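Local coordinates for protein probable transcriptional regulator PhnF (PDB 2FA1) that probably acts as a DNA-binding transcriptional regulator encoded in the operon for alkylphosphonate uptake and C-P lyase, this chain being its C-terminal effector-binding (UTRA) domain, at residues 118-132 against 143-156. Sequence-based numbering, arbitrary orientation.
Sequences LEIPNMSPLLCVRTL and EYSVSLTRADMIEF
V129 meets F156 through CG2, which lies 3.6 Å from both CE2 and CZ of the ring, while L127 CD1 comes up to F156 CD2 at 3.9 Å. Branched aliphatic side chains suit this place because their methyls can pack closely against the flat, apolar ring. Farther along the same face, T131 OG1 and S145 OG share a hydrogen bond of 2.9 Å; each small hydroxyl sits between its own backbone N and carbonyl carbon (chi1 70° and 73°), which brings the two oxygens together across the pair. A water donates to L127 O and also joins S147 OG and T149 OG1. Strands 125-135 and 143-150 form an antiparallel hairpin inside the six-stranded sheet of the UTRA domain, in which L127, V129 and T131 make hydrogen-bonded pairs with T149, S147 and S145. On the other face, R130 NH1 donates a straight bond (172°) to Y144 OH, the ring standing almost perpendicular to the guanidinium; arginine's several N-H groups let NH2 form a salt bridge with E155 of the second subunit as well. At the end of strand 143-150, the flat R150 guanidinium offers one face to I120 CG2, while its edge grips D152 side-on through NE and NH2, with NH2 2.7 Å from OD2.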
loop_
_atom_site.group_PDB
_atom_site.type_symbol
_atom_site.label_atom_id
_atom_site.label_comp_id
_atom_site.label_asym_id
_atom_site.label_seq_id
_atom_site.Cartn_x
_atom_site.Cartn_y
_atom_site.Cartn_z
ATOM N N LEU A 118 18.648 -3.813 6.489
ATOM C CA LEU A 118 17.953 -4.828 5.711
ATOM C C LEU A 118 18.928 -5.621 4.890
ATOM O O LEU A 118 18.476 -6.541 4.178
ATOM C CB LEU A 118 16.878 -4.254 4.778
ATOM C CG LEU A 118 15.533 -3.950 5.448
ATOM C CD1 LEU A 118 14.637 -3.265 4.489
ATOM C CD2 LEU A 118 14.840 -5.274 5.768
ATOM N N GLU A 119 20.248 -5.322 5.008
ATOM C CA GLU A 119 21.282 -6.108 4.384
ATOM C C GLU A 119 21.030 -6.225 2.869
ATOM O O GLU A 119 20.934 -7.378 2.271
ATOM C CB GLU A 119 21.400 -7.511 5.067
ATOM C CG GLU A 119 21.658 -7.344 6.583
ATOM C CD GLU A 119 21.511 -8.664 7.389
ATOM O OE1 GLU A 119 21.069 -9.633 6.733
ATOM O OE2 GLU A 119 21.817 -8.654 8.621
ATOM N N ILE A 120 20.884 -5.061 2.234
ATOM C CA ILE A 120 20.603 -5.020 0.765
ATOM C C ILE A 120 21.480 -4.024 0.081
ATOM O O ILE A 120 21.989 -3.179 0.756
ATOM C CB ILE A 120 19.143 -4.675 0.486
ATOM C CG1 ILE A 120 18.767 -3.476 1.324
ATOM C CG2 ILE A 120 18.254 -5.954 0.797
ATOM C CD1 ILE A 120 17.431 -2.996 1.170
ATOM N N PRO A 121 21.635 -4.109 -1.253
ATOM C CA PRO A 121 22.450 -3.184 -1.997
ATOM C C PRO A 121 21.861 -1.806 -2.061
ATOM O O PRO A 121 20.620 -1.579 -1.895
ATOM C CB PRO A 121 22.504 -3.790 -3.423
ATOM C CG PRO A 121 21.615 -4.814 -3.493
ATOM C CD PRO A 121 21.038 -5.130 -2.122
ATOM N N ASN A 122 22.778 -0.869 -2.281
ATOM C CA ASN A 122 22.421 0.480 -2.533
ATOM C C ASN A 122 21.307 0.544 -3.598
ATOM O O ASN A 122 21.353 -0.142 -4.617
ATOM C CB ASN A 122 23.705 1.212 -2.966
ATOM C CG ASN A 122 23.510 2.685 -3.002
ATOM O OD1 ASN A 122 22.791 3.237 -2.159
ATOM N ND2 ASN A 122 24.082 3.338 -4.011
ATOM N N MET A 123 20.294 1.363 -3.322
ATOM C CA MET A 123 19.171 1.695 -4.246
ATOM C C MET A 123 18.102 0.570 -4.397
ATOM O O MET A 123 17.136 0.668 -5.187
ATOM C CB MET A 123 19.698 2.176 -5.619
ATOM C CG MET A 123 20.628 3.403 -5.414
ATOM S SD MET A 123 19.802 4.848 -4.701
ATOM C CE MET A 123 18.741 5.218 -6.060
ATOM N N SER A 124 18.221 -0.464 -3.562
ATOM C CA SER A 124 17.245 -1.570 -3.639
ATOM C C SER A 124 15.852 -1.037 -3.270
ATOM O O SER A 124 15.775 -0.282 -2.266
ATOM C CB SER A 124 17.578 -2.646 -2.600
ATOM O OG SER A 124 18.705 -3.309 -2.983
ATOM N N PRO A 125 14.807 -1.215 -4.131
ATOM C CA PRO A 125 13.455 -0.719 -3.738
ATOM C C PRO A 125 12.810 -1.330 -2.469
ATOM O O PRO A 125 12.713 -2.590 -2.328
ATOM C CB PRO A 125 12.592 -1.026 -4.980
ATOM C CG PRO A 125 13.537 -0.951 -6.065
ATOM C CD PRO A 125 14.765 -1.679 -5.529
ATOM N N LEU A 126 12.306 -0.422 -1.615
ATOM C CA LEU A 126 11.647 -0.807 -0.353
ATOM C C LEU A 126 10.223 -0.290 -0.340
ATOM O O LEU A 126 10.003 0.817 -0.888
ATOM C CB LEU A 126 12.334 -0.220 0.863
ATOM C CG LEU A 126 13.812 -0.395 1.132
ATOM C CD1 LEU A 126 14.186 0.497 2.339
ATOM C CD2 LEU A 126 14.001 -1.858 1.369
ATOM N N LEU A 127 9.297 -1.029 0.291
ATOM C CA LEU A 127 7.952 -0.503 0.584
ATOM C C LEU A 127 8.045 0.016 2.000
ATOM O O LEU A 127 8.621 -0.677 2.907
ATOM C CB LEU A 127 6.898 -1.605 0.545
ATOM C CG LEU A 127 6.352 -1.928 -0.850
ATOM C CD1 LEU A 127 5.752 -3.389 -1.049
ATOM C CD2 LEU A 127 5.390 -0.815 -1.252
ATOM N N CYS A 128 7.535 1.230 2.240
ATOM C CA CYS A 128 7.569 1.783 3.561
ATOM C C CYS A 128 6.119 1.982 4.024
ATOM O O CYS A 128 5.345 2.656 3.310
ATOM C CB CYS A 128 8.306 3.075 3.546
ATOM S SG CYS A 128 8.189 4.051 5.125
ATOM N N VAL A 129 5.730 1.344 5.147
ATOM C CA VAL A 129 4.319 1.403 5.598
ATOM C C VAL A 129 4.375 2.038 6.987
ATOM O O VAL A 129 5.064 1.522 7.915
ATOM C CB VAL A 129 3.593 0.045 5.654
ATOM C CG1 VAL A 129 2.195 0.243 6.164
ATOM C CG2 VAL A 129 3.522 -0.580 4.262
ATOM N N ARG A 130 3.641 3.133 7.168
ATOM C CA ARG A 130 3.776 3.878 8.458
ATOM C C ARG A 130 2.369 3.946 8.990
ATOM O O ARG A 130 1.380 4.193 8.232
ATOM C CB ARG A 130 4.304 5.291 8.268
ATOM C CG ARG A 130 5.762 5.355 7.686
ATOM C CD ARG A 130 6.363 6.682 7.743
ATOM N NE ARG A 130 5.790 7.529 6.724
ATOM C CZ ARG A 130 5.361 8.785 6.904
ATOM N NH1 ARG A 130 5.449 9.399 8.065
ATOM N NH2 ARG A 130 4.891 9.457 5.850
ATOM N N THR A 131 2.213 3.597 10.271
ATOM C CA THR A 131 0.858 3.481 10.811
ATOM C C THR A 131 0.753 4.143 12.176
ATOM O O THR A 131 1.672 4.130 12.903
ATOM C CB THR A 131 0.387 2.014 10.903
ATOM O OG1 THR A 131 1.090 1.287 11.911
ATOM C CG2 THR A 131 0.624 1.195 9.592
ATOM N N LEU A 132 -0.408 4.735 12.495
ATOM C CA LEU A 132 -0.756 5.240 13.819
ATOM C C LEU A 132 -1.873 4.362 14.363
ATOM O O LEU A 132 -2.897 4.046 13.655
ATOM C CB LEU A 132 -1.328 6.673 13.719
ATOM C CG LEU A 132 -0.231 7.697 13.647
ATOM C CD1 LEU A 132 -0.930 9.075 13.581
ATOM C CD2 LEU A 132 0.696 7.635 14.863
ATOM N N GLU A 143 0.746 4.197 19.470
ATOM C CA GLU A 143 1.952 3.578 18.843
ATOM C C GLU A 143 2.072 4.112 17.414
ATOM O O GLU A 143 1.033 4.223 16.732
ATOM C CB GLU A 143 1.851 2.071 18.754
ATOM C CG GLU A 143 3.117 1.343 18.055
ATOM C CD GLU A 143 2.768 0.109 17.307
ATOM O OE1 GLU A 143 3.613 -0.766 17.167
ATOM O OE2 GLU A 143 1.690 -0.029 16.706
ATOM N N TYR A 144 3.315 4.423 17.026
ATOM C CA TYR A 144 3.624 4.829 15.639
ATOM C C TYR A 144 4.602 3.732 15.170
ATOM O O TYR A 144 5.601 3.504 15.892
ATOM C CB TYR A 144 4.390 6.115 15.715
ATOM C CG TYR A 144 5.011 6.595 14.428
ATOM C CD1 TYR A 144 4.244 6.556 13.239
ATOM C CD2 TYR A 144 6.295 7.085 14.399
ATOM C CE1 TYR A 144 4.794 7.118 11.976
ATOM C CE2 TYR A 144 6.850 7.588 13.147
ATOM C CZ TYR A 144 6.085 7.587 11.991
ATOM O OH TYR A 144 6.577 8.088 10.774
ATOM N N SER A 145 4.339 3.169 13.971
ATOM C CA SER A 145 5.297 2.137 13.518
ATOM C C SER A 145 5.693 2.450 12.100
ATOM O O SER A 145 4.882 2.962 11.314
ATOM C CB SER A 145 4.710 0.764 13.619
ATOM O OG SER A 145 3.758 0.511 12.651
ATOM N N VAL A 146 6.928 2.094 11.753
ATOM C CA VAL A 146 7.404 2.345 10.413
ATOM C C VAL A 146 8.026 1.024 9.959
ATOM O O VAL A 146 9.039 0.615 10.563
ATOM C CB VAL A 146 8.538 3.375 10.460
ATOM C CG1 VAL A 146 9.133 3.701 8.966
ATOM C CG2 VAL A 146 8.121 4.684 11.245
ATOM N N SER A 147 7.419 0.422 8.947
ATOM C CA SER A 147 7.851 -0.874 8.411
ATOM C C SER A 147 8.633 -0.598 7.144
ATOM O O SER A 147 8.192 0.196 6.290
ATOM C CB SER A 147 6.567 -1.628 8.000
ATOM O OG SER A 147 6.874 -2.905 7.569
ATOM N N LEU A 148 9.747 -1.298 6.945
ATOM C CA LEU A 148 10.499 -1.190 5.673
ATOM C C LEU A 148 10.675 -2.634 5.211
ATOM O O LEU A 148 11.144 -3.482 5.971
ATOM C CB LEU A 148 11.913 -0.583 5.890
ATOM C CG LEU A 148 11.909 0.832 6.450
ATOM C CD1 LEU A 148 13.370 1.089 6.671
ATOM C CD2 LEU A 148 11.348 1.659 5.391
ATOM N N THR A 149 10.105 -2.934 4.028
ATOM C CA THR A 149 10.081 -4.279 3.491
ATOM C C THR A 149 10.657 -4.348 2.111
ATOM O O THR A 149 10.319 -3.584 1.243
ATOM C CB THR A 149 8.672 -4.834 3.290
ATOM O OG1 THR A 149 7.852 -3.870 2.568
ATOM C CG2 THR A 149 7.963 -5.198 4.568
ATOM N N ARG A 150 11.485 -5.355 1.886
ATOM C CA ARG A 150 12.101 -5.498 0.567
ATOM C C ARG A 150 10.980 -5.732 -0.457
ATOM O O ARG A 150 10.190 -6.692 -0.387
ATOM C CB ARG A 150 12.983 -6.807 0.605
ATOM C CG ARG A 150 14.381 -6.540 1.246
ATOM C CD ARG A 150 15.195 -7.878 1.113
ATOM N NE ARG A 150 15.446 -8.239 -0.305
ATOM C CZ ARG A 150 16.463 -9.028 -0.688
ATOM N NH1 ARG A 150 17.415 -9.432 0.162
ATOM N NH2 ARG A 150 16.646 -9.300 -2.004
ATOM N N ALA A 151 10.878 -4.803 -1.405
ATOM C CA ALA A 151 9.795 -4.911 -2.337
ATOM C C ALA A 151 9.988 -6.036 -3.342
ATOM O O ALA A 151 9.009 -6.441 -3.995
ATOM C CB ALA A 151 9.634 -3.584 -3.050
ATOM N N ASP A 152 11.229 -6.554 -3.462
ATOM C CA ASP A 152 11.387 -7.734 -4.285
ATOM C C ASP A 152 10.883 -9.046 -3.664
ATOM O O ASP A 152 10.893 -10.079 -4.374
ATOM C CB ASP A 152 12.825 -7.855 -4.821
ATOM C CG ASP A 152 13.862 -8.056 -3.738
ATOM O OD1 ASP A 152 13.541 -7.808 -2.578
ATOM O OD2 ASP A 152 15.044 -8.408 -4.029
ATOM N N MET A 153 10.410 -9.028 -2.415
ATOM C CA MET A 153 10.062 -10.236 -1.677
ATOM C C MET A 153 8.675 -10.203 -1.005
ATOM O O MET A 153 8.078 -11.221 -0.610
ATOM C CB MET A 153 11.159 -10.507 -0.635
ATOM C CG MET A 153 12.513 -10.783 -1.243
ATOM S SD MET A 153 12.565 -12.437 -1.978
ATOM C CE MET A 153 11.880 -13.271 -0.603
ATOM N N ILE A 154 8.129 -9.016 -0.847
ATOM C CA ILE A 154 6.797 -8.940 -0.181
ATOM C C ILE A 154 5.854 -7.990 -0.890
ATOM O O ILE A 154 6.309 -6.891 -1.264
ATOM C CB ILE A 154 6.952 -8.512 1.300
ATOM C CG1 ILE A 154 7.504 -9.626 2.217
ATOM C CG2 ILE A 154 5.569 -8.128 1.901
ATOM C CD1 ILE A 154 8.036 -9.085 3.576
ATOM N N GLU A 155 4.590 -8.446 -1.110
ATOM C CA GLU A 155 3.481 -7.616 -1.601
ATOM C C GLU A 155 2.415 -7.558 -0.495
ATOM O O GLU A 155 2.266 -8.505 0.308
ATOM C CB GLU A 155 2.969 -8.240 -2.926
ATOM C CG GLU A 155 1.560 -7.788 -3.367
ATOM C CD GLU A 155 1.214 -8.280 -4.770
ATOM O OE1 GLU A 155 1.151 -9.519 -4.932
ATOM O OE2 GLU A 155 0.975 -7.463 -5.717
ATOM N N PHE A 156 1.716 -6.440 -0.389
ATOM C CA PHE A 156 0.687 -6.292 0.640
ATOM C C PHE A 156 -0.653 -6.565 0.057
ATOM O O PHE A 156 -0.910 -6.205 -1.079
ATOM C CB PHE A 156 0.682 -4.894 1.238
ATOM C CG PHE A 156 1.870 -4.636 2.172
ATOM C CD1 PHE A 156 1.806 -5.062 3.480
ATOM C CD2 PHE A 156 2.993 -3.923 1.720
ATOM C CE1 PHE A 156 2.952 -4.871 4.352
ATOM C CE2 PHE A 156 4.108 -3.712 2.550
ATOM C CZ PHE A 156 4.066 -4.161 3.866
HETATM O O HOH W 1 17.861 -8.829 2.991
HETATM O O HOH W 2 14.626 -4.663 -1.755
HETATM O O HOH W 3 6.808 -2.173 4.734
HETATM O O HOH W 4 3.782 0.179 10.128
#